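Local coordinates for lipolytic protein G-D-S-L family (Veillonella parvula DSM 2008, PDB 4RW0) that probably hydrolyses ester bonds of lipids or other acylated substrates, at residues V105-M117 / I140-D153. Sequence-based numbering, arbitrary orientation.
Sequences VIIGLETQIDSDM and IKVIDFYTTLFEAD
Ile107 and Val142 pair in parallel register where strand 105-108 runs beside strand 141-143, their axes approaching to 4.7 Å and splayed by 29°. The two strands belong to a beta-alpha-beta crossover through helix 120-138, at one border of the five-stranded parallel sheet of this flavodoxin-like SGNH-hydrolase fold. Ile107 is held at both backbone N and O: the N donates to Lys141 O in the carbonyl plane, and Ile143 N donates to Ile107 O at 2.8 Å. Leu109 N then donates to Ile143 O (2.9 Å), continuing the same run of bonds.

Side chains alternate between the two faces. Ile106 CG2 meets Ile143 CD1 on the face covered by helix 168-182, while Ile107 CD1 lies against Ile140 CG2 on the other. Leu109, crossing Val142 at about a right angle, sets CD1 3.7 Å from Val142 CG1 and also against Asp144 OD1. Asp144 is the N-cap of helix 145-154, its OD1 accepting from Thr147 N above the carboxylate plane.

Beyond the sheet the loop rides along the helix. With CG swung anti to the backbone N (chi1 179°), the Tyr146 ring lies alongside the loop, Glu110 O at its edge and Gln112 CB 3.5 Å from CE2; its hydroxyl is hydrogen-bonded to Asp121 of helix 120-138. An alanine at Tyr146 is likely to open a gap beside Gln112 and deprive Asp121 of that hydroxyl partner. Gln112 crosses Phe150 at roughly ninety degrees, OE1 3.1 Å from Phe150 CA, and one water joins Gln112 N and OE1 to Tyr146 O. Gln112 NE2 donates to Asp114 OD1, while two waters lie between the carboxylates of Asp114 and Asp153, whose like charges would probably repel. At the far end the selenomethionine Met117 brings CE to the edge of the Phe150 ring, 3.6 Å from CE1.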
loop_
_atom_site.group_PDB
_atom_site.type_symbol
_atom_site.label_atom_id
_atom_site.label_comp_id
_atom_site.label_asym_id
_atom_site.label_seq_id
_atom_site.Cartn_x
_atom_site.Cartn_y
_atom_site.Cartn_z
ATOM N N VAL A 105 -5.195 1.752 -11.281
ATOM C CA VAL A 105 -4.477 1.244 -10.161
ATOM C C VAL A 105 -3.486 2.298 -9.655
ATOM O O VAL A 105 -2.923 3.068 -10.428
ATOM C CB VAL A 105 -3.707 -0.007 -10.552
ATOM C CG1 VAL A 105 -2.743 -0.441 -9.499
ATOM C CG2 VAL A 105 -4.671 -1.170 -10.825
ATOM N N ILE A 106 -3.331 2.318 -8.352
ATOM C CA ILE A 106 -2.263 3.079 -7.658
ATOM C C ILE A 106 -1.503 2.119 -6.810
ATOM O O ILE A 106 -2.091 1.360 -6.035
ATOM C CB ILE A 106 -2.862 4.198 -6.799
ATOM C CG1 ILE A 106 -3.693 5.124 -7.652
ATOM C CG2 ILE A 106 -1.735 4.934 -6.090
ATOM C CD1 ILE A 106 -4.646 5.993 -6.869
ATOM N N ILE A 107 -0.184 2.132 -6.954
ATOM C CA ILE A 107 0.672 1.231 -6.264
ATOM C C ILE A 107 1.357 1.890 -5.054
ATOM O O ILE A 107 1.880 2.995 -5.189
ATOM C CB ILE A 107 1.804 0.732 -7.226
ATOM C CG1 ILE A 107 1.212 -0.033 -8.394
ATOM C CG2 ILE A 107 2.749 -0.203 -6.522
ATOM C CD1 ILE A 107 2.227 -0.344 -9.475
ATOM N N GLY A 108 1.347 1.219 -3.900
ATOM C CA GLY A 108 2.075 1.702 -2.732
ATOM C C GLY A 108 3.318 0.901 -2.560
ATOM O O GLY A 108 3.306 -0.307 -2.767
ATOM N N LEU A 109 4.434 1.555 -2.255
ATOM C CA LEU A 109 5.686 0.846 -1.989
ATOM C C LEU A 109 5.749 0.644 -0.499
ATOM O O LEU A 109 5.836 1.612 0.243
ATOM C CB LEU A 109 6.886 1.659 -2.465
ATOM C CG LEU A 109 6.782 2.143 -3.896
ATOM C CD1 LEU A 109 7.991 3.002 -4.303
ATOM C CD2 LEU A 109 6.634 0.976 -4.857
ATOM N N GLU A 110 5.796 -0.607 -0.068
ATOM C CA GLU A 110 5.721 -0.908 1.311
ATOM C C GLU A 110 7.014 -0.455 2.052
ATOM O O GLU A 110 8.075 -0.348 1.467
ATOM C CB GLU A 110 5.415 -2.381 1.547
ATOM C CG GLU A 110 4.590 -2.574 2.842
ATOM C CD GLU A 110 3.676 -3.832 2.867
ATOM O OE1 GLU A 110 3.929 -4.776 2.084
ATOM O OE2 GLU A 110 2.719 -3.848 3.696
ATOM N N THR A 111 6.851 -0.222 3.322
ATOM C CA THR A 111 7.836 0.347 4.200
ATOM C C THR A 111 8.844 -0.659 4.684
ATOM O O THR A 111 8.733 -1.861 4.487
ATOM C CB THR A 111 7.087 1.014 5.380
ATOM O OG1 THR A 111 6.078 0.127 5.877
ATOM C CG2 THR A 111 6.395 2.266 4.911
ATOM N N GLN A 112 9.891 -0.162 5.318
ATOM C CA GLN A 112 11.031 -0.996 5.650
ATOM C C GLN A 112 10.797 -2.049 6.703
ATOM O O GLN A 112 9.945 -1.915 7.571
ATOM C CB GLN A 112 12.205 -0.093 6.076
ATOM C CG GLN A 112 12.077 0.436 7.504
ATOM C CD GLN A 112 12.797 1.784 7.668
ATOM O OE1 GLN A 112 12.510 2.752 6.961
ATOM N NE2 GLN A 112 13.693 1.857 8.636
ATOM N N ILE A 113 11.596 -3.095 6.638
ATOM C CA ILE A 113 11.642 -4.109 7.676
ATOM C C ILE A 113 12.768 -3.662 8.640
ATOM O O ILE A 113 13.972 -3.926 8.407
ATOM C CB ILE A 113 11.833 -5.528 7.071
ATOM C CG1 ILE A 113 10.591 -5.853 6.197
ATOM C CG2 ILE A 113 11.959 -6.556 8.207
ATOM C CD1 ILE A 113 10.509 -7.249 5.726
ATOM N N ASP A 114 12.346 -2.961 9.694
ATOM C CA ASP A 114 13.239 -2.222 10.599
ATOM C C ASP A 114 14.034 -3.130 11.518
ATOM O O ASP A 114 14.994 -2.721 12.101
ATOM C CB ASP A 114 12.444 -1.218 11.473
ATOM C CG ASP A 114 13.336 -0.074 12.025
ATOM O OD1 ASP A 114 14.164 0.441 11.226
ATOM O OD2 ASP A 114 13.202 0.318 13.229
ATOM N N SER A 115 13.620 -4.363 11.679
ATOM C CA SER A 115 14.375 -5.318 12.457
ATOM C C SER A 115 15.544 -5.953 11.709
ATOM O O SER A 115 16.238 -6.728 12.314
ATOM C CB SER A 115 13.447 -6.499 12.831
ATOM O OG SER A 115 12.878 -6.979 11.618
ATOM N N ASP A 116 15.671 -5.751 10.398
ATOM C CA ASP A 116 16.692 -6.450 9.606
ATOM C C ASP A 116 17.093 -5.617 8.387
ATOM O O ASP A 116 16.867 -5.994 7.221
ATOM C CB ASP A 116 16.154 -7.841 9.184
ATOM C CG ASP A 116 17.261 -8.786 8.693
ATOM O OD1 ASP A 116 18.448 -8.542 8.968
ATOM O OD2 ASP A 116 16.931 -9.757 8.011
HETATM N N MSE A 117 17.662 -4.451 8.661
HETATM C CA MSE A 117 17.948 -3.511 7.615
HETATM C C MSE A 117 19.038 -4.013 6.656
HETATM O O MSE A 117 19.142 -3.495 5.544
HETATM C CB MSE A 117 18.244 -2.137 8.218
HETATM C CG MSE A 117 16.992 -1.512 8.917
HETATM SE SE MSE A 117 15.545 -1.237 7.582
HETATM C CE MSE A 117 16.127 0.399 6.708
ATOM N N ILE A 140 1.537 4.133 -14.335
ATOM C CA ILE A 140 0.738 3.908 -13.114
ATOM C C ILE A 140 1.297 4.778 -12.020
ATOM O O ILE A 140 2.482 4.777 -11.806
ATOM C CB ILE A 140 0.869 2.448 -12.678
ATOM C CG1 ILE A 140 0.204 1.551 -13.722
ATOM C CG2 ILE A 140 0.274 2.202 -11.295
ATOM C CD1 ILE A 140 0.647 0.121 -13.583
ATOM N N LYS A 141 0.440 5.463 -11.294
ATOM C CA LYS A 141 0.900 6.242 -10.142
ATOM C C LYS A 141 1.411 5.416 -8.986
ATOM O O LYS A 141 0.889 4.364 -8.718
ATOM C CB LYS A 141 -0.197 7.161 -9.695
ATOM C CG LYS A 141 -0.093 8.480 -10.422
ATOM C CD LYS A 141 -1.261 9.338 -10.073
ATOM C CE LYS A 141 -2.441 8.975 -10.942
ATOM N NZ LYS A 141 -2.434 9.820 -12.165
ATOM N N VAL A 142 2.496 5.887 -8.367
ATOM C CA VAL A 142 3.164 5.255 -7.264
ATOM C C VAL A 142 3.151 6.163 -6.003
ATOM O O VAL A 142 3.384 7.364 -6.079
ATOM C CB VAL A 142 4.616 4.924 -7.616
ATOM C CG1 VAL A 142 5.391 4.481 -6.398
ATOM C CG2 VAL A 142 4.656 3.836 -8.651
ATOM N N ILE A 143 2.874 5.568 -4.850
ATOM C CA ILE A 143 3.080 6.231 -3.567
ATOM C C ILE A 143 4.250 5.604 -2.809
ATOM O O ILE A 143 4.172 4.460 -2.334
ATOM C CB ILE A 143 1.791 6.226 -2.681
ATOM C CG1 ILE A 143 0.572 6.739 -3.442
ATOM C CG2 ILE A 143 2.055 7.010 -1.369
ATOM C CD1 ILE A 143 -0.765 6.517 -2.717
ATOM N N ASP A 144 5.345 6.353 -2.676
ATOM C CA ASP A 144 6.602 5.825 -2.103
ATOM C C ASP A 144 6.596 5.991 -0.610
ATOM O O ASP A 144 7.285 6.893 -0.062
ATOM C CB ASP A 144 7.847 6.528 -2.709
ATOM C CG ASP A 144 9.174 5.921 -2.231
ATOM O OD1 ASP A 144 9.241 4.916 -1.486
ATOM O OD2 ASP A 144 10.223 6.470 -2.598
ATOM N N PHE A 145 5.850 5.125 0.091
ATOM C CA PHE A 145 5.843 5.194 1.541
ATOM C C PHE A 145 7.182 4.848 2.140
ATOM O O PHE A 145 7.544 5.323 3.237
ATOM C CB PHE A 145 4.792 4.260 2.105
ATOM C CG PHE A 145 3.364 4.605 1.738
ATOM C CD1 PHE A 145 2.721 5.729 2.280
ATOM C CD2 PHE A 145 2.619 3.758 0.911
ATOM C CE1 PHE A 145 1.402 5.993 2.007
ATOM C CE2 PHE A 145 1.294 4.026 0.638
ATOM C CZ PHE A 145 0.671 5.156 1.184
ATOM N N TYR A 146 7.911 3.955 1.465
ATOM C CA TYR A 146 9.153 3.453 1.985
ATOM C C TYR A 146 10.094 4.647 2.326
ATOM O O TYR A 146 10.635 4.719 3.437
ATOM C CB TYR A 146 9.902 2.550 0.952
ATOM C CG TYR A 146 11.229 2.022 1.481
ATOM C CD1 TYR A 146 12.394 2.778 1.427
ATOM C CD2 TYR A 146 11.309 0.782 2.059
ATOM C CE1 TYR A 146 13.588 2.320 1.972
ATOM C CE2 TYR A 146 12.472 0.331 2.602
ATOM C CZ TYR A 146 13.627 1.097 2.539
ATOM O OH TYR A 146 14.762 0.545 3.137
ATOM N N THR A 147 10.225 5.560 1.382
ATOM C CA THR A 147 11.155 6.683 1.522
ATOM C C THR A 147 10.722 7.650 2.620
ATOM O O THR A 147 11.524 8.118 3.434
ATOM C CB THR A 147 11.330 7.394 0.200
ATOM O OG1 THR A 147 11.853 6.466 -0.734
ATOM C CG2 THR A 147 12.386 8.539 0.321
ATOM N N THR A 148 9.428 7.888 2.700
ATOM C CA THR A 148 8.867 8.723 3.737
ATOM C C THR A 148 9.224 8.317 5.133
ATOM O O THR A 148 9.689 9.132 5.924
ATOM C CB THR A 148 7.306 8.777 3.566
ATOM O OG1 THR A 148 6.991 9.267 2.281
ATOM C CG2 THR A 148 6.716 9.673 4.551
ATOM N N LEU A 149 9.031 7.067 5.486
ATOM C CA LEU A 149 9.370 6.632 6.797
ATOM C C LEU A 149 10.873 6.380 7.005
ATOM O O LEU A 149 11.366 6.528 8.146
ATOM C CB LEU A 149 8.587 5.392 7.179
ATOM C CG LEU A 149 7.041 5.678 7.281
ATOM C CD1 LEU A 149 6.354 4.639 8.134
ATOM C CD2 LEU A 149 6.692 7.038 7.907
ATOM N N PHE A 150 11.573 5.950 5.945
ATOM C CA PHE A 150 13.015 5.703 6.072
ATOM C C PHE A 150 13.729 6.998 6.467
ATOM O O PHE A 150 14.509 7.020 7.401
ATOM C CB PHE A 150 13.603 5.180 4.741
ATOM C CG PHE A 150 15.107 4.969 4.816
ATOM C CD1 PHE A 150 15.631 3.875 5.450
ATOM C CD2 PHE A 150 15.994 5.928 4.308
ATOM C CE1 PHE A 150 17.028 3.702 5.546
ATOM C CE2 PHE A 150 17.390 5.780 4.427
ATOM C CZ PHE A 150 17.894 4.656 5.017
ATOM N N GLU A 151 13.417 8.056 5.764
ATOM C CA GLU A 151 14.029 9.397 6.037
ATOM C C GLU A 151 13.661 9.950 7.390
ATOM O O GLU A 151 14.508 10.475 8.132
ATOM C CB GLU A 151 13.665 10.371 4.935
ATOM C CG GLU A 151 14.369 9.987 3.643
ATOM C CD GLU A 151 14.092 10.902 2.467
ATOM O OE1 GLU A 151 13.216 11.795 2.534
ATOM O OE2 GLU A 151 14.760 10.699 1.426
ATOM N N ALA A 152 12.412 9.762 7.777
ATOM C CA ALA A 152 11.969 10.268 9.044
ATOM C C ALA A 152 12.628 9.520 10.152
ATOM O O ALA A 152 13.112 10.105 11.184
ATOM C CB ALA A 152 10.442 10.118 9.151
ATOM N N ASP A 153 12.641 8.193 10.044
ATOM C CA ASP A 153 13.260 7.391 11.114
ATOM C C ASP A 153 14.804 7.664 11.207
ATOM O O ASP A 153 15.393 7.710 12.312
ATOM C CB ASP A 153 13.004 5.916 10.879
ATOM C CG ASP A 153 13.715 5.052 11.823
ATOM O OD1 ASP A 153 13.186 4.806 12.966
ATOM O OD2 ASP A 153 14.770 4.536 11.339
HETATM O O HOH W 1 -2.474 5.335 -11.743
HETATM O O HOH W 2 10.320 2.642 5.563
HETATM O O HOH W 3 15.480 4.540 8.936
HETATM O O HOH W 4 14.005 2.600 14.363
HETATM O O HOH W 5 16.126 2.166 11.633
#